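Long-range contacts in methyltransferase (Streptococcus mutans, PDB 2B78), which is probably an S-adenosylmethionine-dependent methyltransferase that may act on RNA, with a PUA-like domain joined to a Rossmann-type catalytic domain: residues L93-R98 with F174-N179; D113-F118 with I195-R200; G148-I153 with G167-E172. All coordinates share one frame; numbering follows the deposited sequence.

Interaction 1: L93-R98 with F174-N179; sequences LTTAYR and FLILEN
Thr-95 and Leu-177 are joined by two hydrogen bonds of different kinds. The amide N of Thr-95 donates to the carbonyl O of Leu-177 over 2.7 Å, from 31° out of the carbonyl plane, while the amide N of Leu-177 donates to Thr-95 OG1 at 3.0 Å and nearly straight. The threonine hydroxyl stands between its own backbone N and carbonyl carbon (chi1 64°), which lets one residue serve both polar groups of Leu-177. A third bond runs from Asn-179 N to Thr-94 OG1, 3.1 Å long and almost linear (176°). Leu-177 O also receives a CA-H...O contact from Thr-94 CA at 3.2 Å. Apolar touching is slight: Ala-96 CB rests on Ile-176 CD1 at 3.7 Å. The CD2 methyl of Leu-177 packs against the carbonyl O of Leu-93. Water 1 donates to both Ala-96 O and Glu-178 OE2, whereas Glu-178 OE1 forms a salt bridge to Arg-203. Residues 93-95 thus run as a loop beside strand 174-178, whose sheet partner is strand 181-185. Ala-96 then opens strand 96-101, which pairs with strand 110-115, and helix 200-210 covers Thr-94, Glu-178 and Asn-179, with Arg-200 touching all three.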
loop_
_atom_site.group_PDB
_atom_site.type_symbol
_atom_site.label_atom_id
_atom_site.label_comp_id
_atom_site.label_asym_id
_atom_site.label_seq_id
_atom_site.Cartn_x
_atom_site.Cartn_y
_atom_site.Cartn_z
ATOM N N LEU A 93 -12.140 -15.910 5.387
ATOM C CA LEU A 93 -10.981 -15.814 6.287
ATOM C C LEU A 93 -10.417 -14.406 6.204
ATOM O O LEU A 93 -9.751 -13.937 7.129
ATOM C CB LEU A 93 -9.883 -16.802 5.880
ATOM C CG LEU A 93 -10.076 -18.285 6.211
ATOM C CD1 LEU A 93 -8.922 -19.080 5.617
ATOM C CD2 LEU A 93 -10.143 -18.477 7.720
ATOM N N THR A 94 -10.668 -13.749 5.073
ATOM C CA THR A 94 -10.210 -12.380 4.829
ATOM C C THR A 94 -11.384 -11.565 4.314
ATOM O O THR A 94 -11.840 -11.778 3.195
ATOM C CB THR A 94 -9.092 -12.364 3.783
ATOM O OG1 THR A 94 -7.913 -12.935 4.356
ATOM C CG2 THR A 94 -8.805 -10.930 3.320
ATOM N N THR A 95 -11.867 -10.626 5.124
ATOM C CA THR A 95 -13.017 -9.828 4.734
ATOM C C THR A 95 -12.662 -8.405 4.334
ATOM O O THR A 95 -13.543 -7.586 4.075
ATOM C CB THR A 95 -14.073 -9.796 5.860
ATOM O OG1 THR A 95 -13.541 -9.136 7.019
ATOM C CG2 THR A 95 -14.475 -11.215 6.232
ATOM N N ALA A 96 -11.371 -8.111 4.270
ATOM C CA ALA A 96 -10.931 -6.786 3.860
ATOM C C ALA A 96 -9.820 -7.001 2.847
ATOM O O ALA A 96 -8.821 -7.641 3.155
ATOM C CB ALA A 96 -10.422 -5.978 5.066
ATOM N N TYR A 97 -10.008 -6.487 1.636
ATOM C CA TYR A 97 -9.016 -6.624 0.576
ATOM C C TYR A 97 -9.287 -5.577 -0.491
ATOM O O TYR A 97 -10.315 -4.898 -0.450
ATOM C CB TYR A 97 -9.059 -8.038 -0.021
ATOM C CG TYR A 97 -10.404 -8.445 -0.594
ATOM C CD1 TYR A 97 -10.679 -8.298 -1.954
ATOM C CD2 TYR A 97 -11.408 -8.968 0.228
ATOM C CE1 TYR A 97 -11.916 -8.664 -2.478
ATOM C CE2 TYR A 97 -12.653 -9.332 -0.290
ATOM C CZ TYR A 97 -12.897 -9.176 -1.641
ATOM O OH TYR A 97 -14.129 -9.521 -2.155
ATOM N N ARG A 98 -8.379 -5.429 -1.448
ATOM C CA ARG A 98 -8.570 -4.415 -2.483
ATOM C C ARG A 98 -9.399 -4.881 -3.683
ATOM O O ARG A 98 -9.127 -5.929 -4.266
ATOM C CB ARG A 98 -7.216 -3.884 -2.958
ATOM C CG ARG A 98 -7.314 -2.897 -4.122
ATOM C CD ARG A 98 -6.175 -1.893 -4.106
ATOM N NE ARG A 98 -6.272 -1.002 -2.955
ATOM C CZ ARG A 98 -5.478 0.043 -2.745
ATOM N NH1 ARG A 98 -4.518 0.341 -3.609
ATOM N NH2 ARG A 98 -5.648 0.789 -1.662
ATOM N N PHE A 174 -14.331 -0.587 13.744
ATOM C CA PHE A 174 -14.903 -1.926 13.735
ATOM C C PHE A 174 -13.836 -2.941 13.346
ATOM O O PHE A 174 -12.752 -2.565 12.902
ATOM C CB PHE A 174 -16.102 -1.994 12.773
ATOM C CG PHE A 174 -15.766 -1.660 11.335
ATOM C CD1 PHE A 174 -15.362 -2.658 10.447
ATOM C CD2 PHE A 174 -15.845 -0.349 10.878
ATOM C CE1 PHE A 174 -15.038 -2.350 9.110
ATOM C CE2 PHE A 174 -15.528 -0.025 9.550
ATOM C CZ PHE A 174 -15.124 -1.023 8.667
ATOM N N LEU A 175 -14.144 -4.224 13.510
ATOM C CA LEU A 175 -13.195 -5.281 13.193
ATOM C C LEU A 175 -13.443 -5.924 11.837
ATOM O O LEU A 175 -14.578 -5.968 11.349
ATOM C CB LEU A 175 -13.262 -6.379 14.254
ATOM C CG LEU A 175 -13.039 -6.033 15.727
ATOM C CD1 LEU A 175 -13.365 -7.263 16.587
ATOM C CD2 LEU A 175 -11.615 -5.571 15.945
ATOM N N ILE A 176 -12.361 -6.391 11.219
ATOM C CA ILE A 176 -12.436 -7.123 9.962
ATOM C C ILE A 176 -11.554 -8.333 10.213
ATOM O O ILE A 176 -10.881 -8.408 11.256
ATOM C CB ILE A 176 -11.937 -6.293 8.733
ATOM C CG1 ILE A 176 -10.511 -5.783 8.943
ATOM C CG2 ILE A 176 -12.901 -5.120 8.473
ATOM C CD1 ILE A 176 -9.434 -6.782 8.550
ATOM N N LEU A 177 -11.579 -9.299 9.299
ATOM C CA LEU A 177 -10.775 -10.493 9.455
ATOM C C LEU A 177 -9.781 -10.545 8.309
ATOM O O LEU A 177 -10.113 -10.171 7.179
ATOM C CB LEU A 177 -11.671 -11.737 9.409
ATOM C CG LEU A 177 -11.254 -12.991 10.180
ATOM C CD1 LEU A 177 -11.459 -12.755 11.671
ATOM C CD2 LEU A 177 -12.097 -14.182 9.724
ATOM N N GLU A 178 -8.560 -10.985 8.608
ATOM C CA GLU A 178 -7.516 -11.131 7.592
ATOM C C GLU A 178 -6.680 -12.335 7.990
ATOM O O GLU A 178 -6.111 -12.364 9.083
ATOM C CB GLU A 178 -6.613 -9.898 7.521
ATOM C CG GLU A 178 -5.688 -9.889 6.294
ATOM C CD GLU A 178 -4.567 -8.867 6.407
ATOM O OE1 GLU A 178 -3.624 -9.103 7.195
ATOM O OE2 GLU A 178 -4.625 -7.833 5.709
ATOM N N ASN A 179 -6.607 -13.324 7.098
ATOM C CA ASN A 179 -5.864 -14.547 7.370
ATOM C C ASN A 179 -6.484 -15.234 8.577
ATOM O O ASN A 179 -5.815 -15.966 9.302
ATOM C CB ASN A 179 -4.399 -14.228 7.657
ATOM C CG ASN A 179 -3.677 -13.660 6.457
ATOM O OD1 ASN A 179 -2.896 -12.712 6.582
ATOM N ND2 ASN A 179 -3.915 -14.241 5.287
HETATM O O HOH W 1 -6.150 -7.929 3.441
#

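Interaction 2: D113-F118 with I195-R200; sequences DCYGDF and IFLDQR
Tyr-115 lays the outer end of its ring against Ile-195 and Leu-197. The CG2 branch of Ile-195 meets the ring edge, close to its plane, 4.1 Å from CE1. The CD1 methyl of Leu-197 comes obliquely to CZ at 3.9 Å, and Leu-197 CG lies equally near the phenolic OH. Leu-197 CG stands anti to its own carbonyl carbon (chi1 -61°), and CD1 continues from it toward strand 110-115, where it also comes within 4.4 Å of Asp-113 OD1. The backbones stay well apart: the nearest CA atoms, those of Asp-113 and Leu-197, are 8.9 Å from each other, and the gap is spanned mainly by side chains. Beyond Tyr-115 the chain reverses in a type II' turn with Gly-116 at its first corner. The contact joins the end of strand 110-115 to the loop that leads from strand 181-185, through a short 3-10 segment at 197-198, into helix 200-210. The touching residues are all buried. Their polar ends are satisfied elsewhere, Tyr-115 OH by Thr-193 OG1 and Asp-113 by a salt bridge to Arg-98. The contact between the segments is therefore van der Waals in nature, with the directional bonds of the tyrosine and aspartate made to third parties.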
loop_
_atom_site.group_PDB
_atom_site.type_symbol
_atom_site.label_atom_id
_atom_site.label_comp_id
_atom_site.label_asym_id
_atom_site.label_seq_id
_atom_site.Cartn_x
_atom_site.Cartn_y
_atom_site.Cartn_z
ATOM N N ASP A 113 -11.279 -0.211 -1.867
ATOM C CA ASP A 113 -11.052 -1.312 -0.948
ATOM C C ASP A 113 -12.361 -1.713 -0.298
ATOM O O ASP A 113 -13.285 -0.909 -0.179
ATOM C CB ASP A 113 -10.064 -0.906 0.154
ATOM C CG ASP A 113 -8.687 -0.567 -0.385
ATOM O OD1 ASP A 113 -8.113 -1.408 -1.108
ATOM O OD2 ASP A 113 -8.173 0.532 -0.075
ATOM N N CYS A 114 -12.458 -2.972 0.100
ATOM C CA CYS A 114 -13.647 -3.393 0.792
ATOM C C CYS A 114 -13.186 -3.740 2.197
ATOM O O CYS A 114 -12.148 -4.394 2.388
ATOM C CB CYS A 114 -14.302 -4.588 0.097
ATOM S SG CYS A 114 -13.520 -6.171 0.366
ATOM N N TYR A 115 -13.935 -3.249 3.175
ATOM C CA TYR A 115 -13.658 -3.485 4.580
ATOM C C TYR A 115 -14.930 -4.050 5.181
ATOM O O TYR A 115 -15.763 -3.307 5.690
ATOM C CB TYR A 115 -13.302 -2.171 5.279
ATOM C CG TYR A 115 -11.870 -1.716 5.100
ATOM C CD1 TYR A 115 -10.887 -2.064 6.035
ATOM C CD2 TYR A 115 -11.495 -0.926 4.013
ATOM C CE1 TYR A 115 -9.559 -1.623 5.892
ATOM C CE2 TYR A 115 -10.172 -0.490 3.860
ATOM C CZ TYR A 115 -9.217 -0.839 4.807
ATOM O OH TYR A 115 -7.926 -0.368 4.682
ATOM N N GLY A 116 -15.088 -5.368 5.120
ATOM C CA GLY A 116 -16.293 -5.964 5.665
ATOM C C GLY A 116 -17.499 -5.609 4.816
ATOM O O GLY A 116 -17.539 -5.916 3.622
ATOM N N ASP A 117 -18.476 -4.946 5.424
ATOM C CA ASP A 117 -19.692 -4.558 4.711
ATOM C C ASP A 117 -19.633 -3.176 4.065
ATOM O O ASP A 117 -20.599 -2.740 3.440
ATOM C CB ASP A 117 -20.888 -4.606 5.658
ATOM C CG ASP A 117 -21.194 -6.010 6.138
ATOM O OD1 ASP A 117 -21.364 -6.910 5.284
ATOM O OD2 ASP A 117 -21.268 -6.210 7.367
ATOM N N PHE A 118 -18.501 -2.498 4.204
ATOM C CA PHE A 118 -18.334 -1.161 3.649
ATOM C C PHE A 118 -17.185 -1.076 2.650
ATOM O O PHE A 118 -16.251 -1.879 2.687
ATOM C CB PHE A 118 -18.099 -0.169 4.794
ATOM C CG PHE A 118 -19.257 -0.067 5.747
ATOM C CD1 PHE A 118 -20.290 0.837 5.515
ATOM C CD2 PHE A 118 -19.334 -0.904 6.859
ATOM C CE1 PHE A 118 -21.385 0.902 6.378
ATOM C CE2 PHE A 118 -20.425 -0.845 7.724
ATOM C CZ PHE A 118 -21.449 0.060 7.480
ATOM N N ILE A 195 -4.790 -0.051 9.116
ATOM C CA ILE A 195 -4.056 -1.189 8.595
ATOM C C ILE A 195 -3.723 -0.981 7.121
ATOM O O ILE A 195 -4.411 -0.231 6.410
ATOM C CB ILE A 195 -4.864 -2.509 8.768
ATOM C CG1 ILE A 195 -3.968 -3.714 8.444
ATOM C CG2 ILE A 195 -6.061 -2.531 7.822
ATOM C CD1 ILE A 195 -4.568 -5.059 8.860
ATOM N N PHE A 196 -2.638 -1.604 6.672
ATOM C CA PHE A 196 -2.263 -1.527 5.267
ATOM C C PHE A 196 -2.484 -2.926 4.737
ATOM O O PHE A 196 -1.720 -3.849 5.026
ATOM C CB PHE A 196 -0.808 -1.084 5.110
ATOM C CG PHE A 196 -0.631 0.408 5.215
ATOM C CD1 PHE A 196 -0.865 1.226 4.110
ATOM C CD2 PHE A 196 -0.315 0.997 6.431
ATOM C CE1 PHE A 196 -0.794 2.615 4.218
ATOM C CE2 PHE A 196 -0.243 2.386 6.553
ATOM C CZ PHE A 196 -0.484 3.195 5.441
ATOM N N LEU A 197 -3.559 -3.079 3.976
ATOM C CA LEU A 197 -3.939 -4.371 3.437
ATOM C C LEU A 197 -2.902 -5.013 2.536
ATOM O O LEU A 197 -2.849 -6.240 2.440
ATOM C CB LEU A 197 -5.277 -4.251 2.686
ATOM C CG LEU A 197 -6.488 -3.785 3.517
ATOM C CD1 LEU A 197 -7.715 -3.698 2.621
ATOM C CD2 LEU A 197 -6.752 -4.754 4.658
ATOM N N ASP A 198 -2.079 -4.206 1.873
ATOM C CA ASP A 198 -1.075 -4.780 0.983
ATOM C C ASP A 198 -0.029 -5.644 1.687
ATOM O O ASP A 198 0.665 -6.420 1.042
ATOM C CB ASP A 198 -0.387 -3.689 0.141
ATOM C CG ASP A 198 0.148 -2.536 0.975
ATOM O OD1 ASP A 198 0.752 -2.782 2.034
ATOM O OD2 ASP A 198 -0.032 -1.371 0.550
ATOM N N GLN A 199 0.083 -5.537 3.005
ATOM C CA GLN A 199 1.063 -6.354 3.732
ATOM C C GLN A 199 0.476 -7.650 4.299
ATOM O O GLN A 199 1.082 -8.304 5.169
ATOM C CB GLN A 199 1.683 -5.523 4.856
ATOM C CG GLN A 199 2.277 -4.229 4.335
ATOM C CD GLN A 199 2.873 -3.359 5.413
ATOM O OE1 GLN A 199 2.188 -2.968 6.364
ATOM N NE2 GLN A 199 4.160 -3.033 5.268
ATOM N N ARG A 200 -0.690 -8.029 3.785
ATOM C CA ARG A 200 -1.391 -9.230 4.245
ATOM C C ARG A 200 -0.579 -10.512 4.220
ATOM O O ARG A 200 -0.669 -11.326 5.131
ATOM C CB ARG A 200 -2.654 -9.456 3.415
ATOM C CG ARG A 200 -3.381 -10.761 3.752
ATOM C CD ARG A 200 -4.707 -10.867 3.011
ATOM N NE ARG A 200 -4.506 -10.995 1.575
ATOM C CZ ARG A 200 -4.644 -10.014 0.686
ATOM N NH1 ARG A 200 -4.997 -8.797 1.062
ATOM N NH2 ARG A 200 -4.415 -10.265 -0.593
#

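Interaction 3: G148-I153 with G167-E172; sequences GAYEKI and GQEAPE
Tyr-150 carries the tight part of this contact through its hydroxyl, which meets two neighbouring residues of the 167-172 loop. It donates to Glu-169 OE2 over a short 2.5 Å and accepts from the amide N of Ala-170 at 2.7 Å. The amide lies in the plane of the ring at its edge, and its bond is nearly straight (172°). The carboxylate arrives differently: its plane is turned 70° from the ring, and the hydroxyl meets OE2 from above the carboxylate plane. A bend in the glutamate chain at chi2 (-88°) folds the acid back to the phenol although its CB points away from the strand. Beside these bonds, Ala-170 CB packs on Tyr-150 CE2 at 3.7 Å. At the start of the strand, Gly-148 and Gly-167 form an antiparallel non-hydrogen-bonded pair, their CA atoms 4.1 Å apart. Gly-148 CA makes a CA-H...O contact at 3.5 Å with Gln-168 O, which is buried without a hydrogen-bond partner in the model. His-164 lies edge-to-face with the Tyr-150 ring, and its NE2 hydrogen-bonds Gly-167 O.

The loop side is looser. Gln-168 and Glu-169 are exposed, and the end of the Gln-168 side chain leads off from the strand. Water 2 donates to Tyr-150 OH; Ala-170 O and, weakly, Glu-172 OE2 are further acceptors in reach. With an acid, an amide and a water around one hydroxyl, the phenol is a polar hub between strand 148-153 and the loop leading to strand 174-178; the short carboxylate bond would probably polarise its O-H.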
loop_
_atom_site.group_PDB
_atom_site.type_symbol
_atom_site.label_atom_id
_atom_site.label_comp_id
_atom_site.label_asym_id
_atom_site.label_seq_id
_atom_site.Cartn_x
_atom_site.Cartn_y
_atom_site.Cartn_z
ATOM N N GLY A 148 -22.519 0.492 2.844
ATOM C CA GLY A 148 -22.171 1.896 2.753
ATOM C C GLY A 148 -20.798 2.102 2.160
ATOM O O GLY A 148 -20.073 1.133 1.915
ATOM N N ALA A 149 -20.434 3.364 1.932
ATOM C CA ALA A 149 -19.141 3.698 1.351
ATOM C C ALA A 149 -18.575 5.013 1.863
ATOM O O ALA A 149 -19.315 5.938 2.225
ATOM C CB ALA A 149 -19.255 3.756 -0.174
ATOM N N TYR A 150 -17.246 5.077 1.870
ATOM C CA TYR A 150 -16.495 6.246 2.294
ATOM C C TYR A 150 -15.476 6.547 1.211
ATOM O O TYR A 150 -15.220 5.708 0.345
ATOM C CB TYR A 150 -15.777 5.964 3.608
ATOM C CG TYR A 150 -16.716 5.913 4.774
ATOM C CD1 TYR A 150 -16.946 7.049 5.559
ATOM C CD2 TYR A 150 -17.419 4.748 5.068
ATOM C CE1 TYR A 150 -17.860 7.019 6.611
ATOM C CE2 TYR A 150 -18.334 4.709 6.112
ATOM C CZ TYR A 150 -18.549 5.846 6.877
ATOM O OH TYR A 150 -19.466 5.807 7.904
ATOM N N GLU A 151 -14.898 7.740 1.258
ATOM C CA GLU A 151 -13.909 8.129 0.267
ATOM C C GLU A 151 -12.750 8.908 0.877
ATOM O O GLU A 151 -12.934 9.642 1.846
ATOM C CB GLU A 151 -14.567 8.980 -0.826
ATOM C CG GLU A 151 -14.997 10.376 -0.359
ATOM C CD GLU A 151 -15.730 11.155 -1.435
ATOM O OE1 GLU A 151 -15.486 10.896 -2.630
ATOM O OE2 GLU A 151 -16.546 12.039 -1.087
ATOM N N LYS A 152 -11.560 8.735 0.304
ATOM C CA LYS A 152 -10.367 9.459 0.745
ATOM C C LYS A 152 -9.912 10.336 -0.416
ATOM O O LYS A 152 -9.906 9.889 -1.561
ATOM C CB LYS A 152 -9.216 8.496 1.090
ATOM C CG LYS A 152 -9.494 7.488 2.195
ATOM C CD LYS A 152 -9.843 8.169 3.506
ATOM C CE LYS A 152 -9.970 7.154 4.630
ATOM N NZ LYS A 152 -10.425 7.779 5.903
ATOM N N ILE A 153 -9.552 11.585 -0.124
ATOM C CA ILE A 153 -9.040 12.506 -1.133
ATOM C C ILE A 153 -7.520 12.431 -0.993
ATOM O O ILE A 153 -6.966 12.837 0.031
ATOM C CB ILE A 153 -9.500 13.952 -0.873
ATOM C CG1 ILE A 153 -11.021 14.030 -0.932
ATOM C CG2 ILE A 153 -8.893 14.893 -1.895
ATOM C CD1 ILE A 153 -11.616 13.364 -2.139
ATOM N N GLY A 167 -24.898 5.354 1.156
ATOM C CA GLY A 167 -25.413 4.286 1.997
ATOM C C GLY A 167 -25.368 4.529 3.494
ATOM O O GLY A 167 -25.392 5.669 3.959
ATOM N N GLN A 168 -25.313 3.437 4.252
ATOM C CA GLN A 168 -25.269 3.502 5.710
ATOM C C GLN A 168 -23.921 3.995 6.214
ATOM O O GLN A 168 -22.924 3.963 5.491
ATOM C CB GLN A 168 -25.526 2.119 6.316
ATOM C CG GLN A 168 -26.978 1.663 6.347
ATOM C CD GLN A 168 -27.109 0.210 6.785
ATOM O OE1 GLN A 168 -26.461 -0.226 7.737
ATOM N NE2 GLN A 168 -27.948 -0.545 6.087
ATOM N N GLU A 169 -23.899 4.459 7.458
ATOM C CA GLU A 169 -22.664 4.916 8.078
ATOM C C GLU A 169 -22.085 3.688 8.768
ATOM O O GLU A 169 -22.822 2.772 9.138
ATOM C CB GLU A 169 -22.949 6.003 9.123
ATOM C CG GLU A 169 -23.216 7.388 8.559
ATOM C CD GLU A 169 -21.953 8.214 8.366
ATOM O OE1 GLU A 169 -22.065 9.333 7.818
ATOM O OE2 GLU A 169 -20.849 7.760 8.761
ATOM N N ALA A 170 -20.767 3.664 8.933
ATOM C CA ALA A 170 -20.096 2.550 9.586
ATOM C C ALA A 170 -19.695 2.977 10.988
ATOM O O ALA A 170 -19.586 4.168 11.269
ATOM C CB ALA A 170 -18.845 2.154 8.790
ATOM N N PRO A 171 -19.491 2.012 11.899
ATOM C CA PRO A 171 -19.089 2.410 13.249
ATOM C C PRO A 171 -17.761 3.134 13.070
ATOM O O PRO A 171 -17.009 2.804 12.151
ATOM C CB PRO A 171 -18.921 1.072 13.966
ATOM C CG PRO A 171 -19.945 0.206 13.296
ATOM C CD PRO A 171 -19.759 0.563 11.832
ATOM N N GLU A 172 -17.459 4.109 13.923
ATOM C CA GLU A 172 -16.205 4.839 13.778
ATOM C C GLU A 172 -15.033 3.873 13.719
ATOM O O GLU A 172 -14.061 4.115 12.999
ATOM C CB GLU A 172 -16.021 5.845 14.912
ATOM C CG GLU A 172 -16.854 7.121 14.734
ATOM C CD GLU A 172 -16.719 7.731 13.342
ATOM O OE1 GLU A 172 -15.573 7.918 12.870
ATOM O OE2 GLU A 172 -17.763 8.028 12.718
HETATM O O HOH W 2 -17.643 6.062 10.154
#

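How the interactions relate
Interaction 2 is the fully buried contact of the three and is apolar across its segments; interactions 1 and 3 are partly buried and rely on hydrogen bonds, through threonine hydroxyls and backbone in one and a tyrosine hydroxyl in the other. All three reach the same five-stranded sheet. Interactions 1 and 2 lie about 6 Å apart between centres and meet directly, by a probable hydrogen bond between Thr-95 O and Gly-116 N where strands 96-101 and 110-115 run side by side. Interaction 3 lies farther out, its loop leading on to strand 174-178 of interaction 1. Phe-118 connects it to interaction 2, packing against Gly-148, Gln-168, Glu-169 and Ala-170.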